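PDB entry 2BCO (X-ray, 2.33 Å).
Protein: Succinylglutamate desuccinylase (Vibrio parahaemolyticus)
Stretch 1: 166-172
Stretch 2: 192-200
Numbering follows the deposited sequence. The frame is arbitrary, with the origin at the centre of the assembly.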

# COMPACT_ATOMS: atom_id res chain seq x y z
N PHE A 166 7.79 5.80 -1.66
CA PHE A 166 7.74 5.16 -2.96
C PHE A 166 6.54 4.23 -2.99
O PHE A 166 5.96 3.94 -1.95
N ALA A 167 6.14 3.79 -4.18
CA ALA A 167 4.98 2.93 -4.31
C ALA A 167 5.23 1.79 -5.27
O ALA A 167 6.15 1.83 -6.10
N VAL A 168 4.39 0.77 -5.16
CA VAL A 168 4.48 -0.40 -6.01
C VAL A 168 3.15 -0.63 -6.71
O VAL A 168 2.12 -0.77 -6.05
N SER A 169 3.18 -0.65 -8.04
CA SER A 169 1.98 -0.87 -8.84
C SER A 169 1.92 -2.34 -9.27
O SER A 169 2.80 -2.81 -9.99
N PRO A 170 0.87 -3.07 -8.85
CA PRO A 170 0.66 -4.49 -9.16
C PRO A 170 0.61 -4.82 -10.65
O PRO A 170 0.27 -3.96 -11.47
N LYS A 171 0.94 -6.07 -10.96
CA LYS A 171 0.93 -6.58 -12.31
C LYS A 171 -0.35 -7.36 -12.57
O LYS A 171 -0.62 -8.36 -11.91
N THR A 172 -1.13 -6.88 -13.54
CA THR A 172 -2.38 -7.51 -13.92
C THR A 172 -2.66 -7.15 -15.37
O THR A 172 -2.12 -6.16 -15.88
N ALA A 192 9.11 7.79 -5.90
CA ALA A 192 9.25 6.80 -6.95
C ALA A 192 8.15 5.75 -6.94
O ALA A 192 7.54 5.48 -5.90
N VAL A 193 7.89 5.17 -8.12
CA VAL A 193 6.90 4.11 -8.25
C VAL A 193 7.53 2.94 -8.98
O VAL A 193 8.12 3.10 -10.04
N LEU A 194 7.42 1.75 -8.39
CA LEU A 194 7.97 0.54 -8.99
C LEU A 194 6.80 -0.18 -9.68
O LEU A 194 5.77 -0.47 -9.06
N LEU A 195 6.94 -0.43 -10.98
CA LEU A 195 5.90 -1.12 -11.74
C LEU A 195 6.22 -2.62 -11.70
O LEU A 195 7.17 -3.06 -12.33
N SER A 196 5.43 -3.40 -10.97
CA SER A 196 5.69 -4.84 -10.90
C SER A 196 5.57 -5.50 -12.27
O SER A 196 4.79 -5.05 -13.11
N ASN A 197 6.34 -6.56 -12.50
CA ASN A 197 6.28 -7.28 -13.76
C ASN A 197 5.80 -8.70 -13.50
O ASN A 197 5.78 -9.53 -14.41
N SER A 198 5.38 -8.98 -12.27
CA SER A 198 4.91 -10.32 -11.93
C SER A 198 3.75 -10.33 -10.91
O SER A 198 3.77 -9.58 -9.93
N PRO A 199 2.72 -11.17 -11.14
CA PRO A 199 1.57 -11.26 -10.23
C PRO A 199 2.04 -11.53 -8.81
O PRO A 199 2.97 -12.30 -8.60
N SER A 200 1.40 -10.90 -7.84
CA SER A 200 1.84 -11.05 -6.45
C SER A 200 0.82 -11.73 -5.53
O SER A 200 -0.06 -12.46 -5.98

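Where the parallel pairing of two strands gives out, a lysine and two waters take over: K171, in the loop after strand 166-169, has the largest area covered by the other stretch. Its CB points toward that stretch, and a chain with chi1 t, chi2 p, chi3 t and chi4 t runs along the backbone beyond the second strand, with CD 3.6 Å from S196 O and CB 3.6 Å from S198 N. One water accepts from K171 N and donates to S198 O, both at 2.8 Å; the other donates to S196 O at 2.8 Å and accepts a weak bond from K171 NZ at 3.3 Å.

Upstream, the pair illustrates how parallel strands match side chains face by face. A167 N to A192 O (2.8 Å), L194 N to A167 O (2.6 Å) and S169 N to L194 O (2.8 Å) fix the register. On one face V168 (t) sets CG2 4.2 Å from L194 CB; on the other, A167 CB lies 4.3 Å from V193 CG1 (V193 t), and S169 CB (t) meets L195 CD2 (m, t) at 3.9 Å. S196 (m) points toward the first stretch, its OG 3.4 Å from V168 CG1, while its N donates to S169 O at 2.9 Å, carrying the backbone pairing into the loop.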

# COMPACT_ATOMS: atom_id res chain seq x y z
CB PHE A 166 9.05 4.43 -3.30
CG PHE A 166 9.29 3.15 -2.54
CD1 PHE A 166 8.83 1.94 -3.04
CD2 PHE A 166 10.07 3.14 -1.38
CE1 PHE A 166 9.14 0.72 -2.41
CE2 PHE A 166 10.38 1.93 -0.74
CZ PHE A 166 9.92 0.72 -1.26
CB ALA A 167 3.78 3.75 -4.77
CB VAL A 168 4.85 -1.66 -5.19
CG1 VAL A 168 4.85 -2.87 -6.09
CG2 VAL A 168 6.21 -1.47 -4.55
CB SER A 169 1.99 0.04 -10.08
OG SER A 169 0.86 -0.21 -10.89
CB PRO A 170 -0.67 -4.81 -8.48
CG PRO A 170 -0.76 -3.80 -7.40
CD PRO A 170 -0.28 -2.55 -8.10
CB LYS A 171 2.13 -7.52 -12.53
CG LYS A 171 2.20 -8.12 -13.92
CD LYS A 171 2.36 -7.03 -14.96
CE LYS A 171 2.62 -7.60 -16.33
NZ LYS A 171 2.88 -6.51 -17.32
CB THR A 172 -3.55 -7.03 -13.03
OG1 THR A 172 -4.78 -7.52 -13.56
CG2 THR A 172 -3.60 -5.51 -12.98
CB ALA A 192 10.60 6.12 -6.84
CB VAL A 193 5.66 4.56 -9.04
CG1 VAL A 193 4.59 3.47 -8.96
CG2 VAL A 193 5.12 5.86 -8.47
CB LEU A 194 8.56 -0.35 -7.89
CG LEU A 194 9.62 -1.42 -8.22
CD1 LEU A 194 9.45 -2.59 -7.27
CD2 LEU A 194 9.49 -1.89 -9.67
CB LEU A 195 5.91 -0.63 -13.19
CG LEU A 195 5.78 0.88 -13.39
CD1 LEU A 195 5.89 1.19 -14.86
CD2 LEU A 195 4.46 1.38 -12.83
CB SER A 196 4.70 -5.52 -9.95
OG SER A 196 4.93 -5.13 -8.61
CB ASN A 197 7.66 -7.32 -14.46
CG ASN A 197 8.62 -8.31 -13.81
OD1 ASN A 197 8.56 -8.56 -12.60
ND2 ASN A 197 9.54 -8.87 -14.60
CB SER A 198 6.08 -11.15 -11.39
OG SER A 198 5.70 -12.49 -11.17
CB PRO A 199 0.77 -12.43 -10.81
CG PRO A 199 1.06 -12.30 -12.29
CD PRO A 199 2.55 -12.07 -12.30
CB SER A 200 2.23 -9.67 -5.90
OG SER A 200 3.02 -9.79 -4.74
O HOH W 1 2.06 -7.63 -8.94
O HOH W 2 4.82 -4.31 -15.79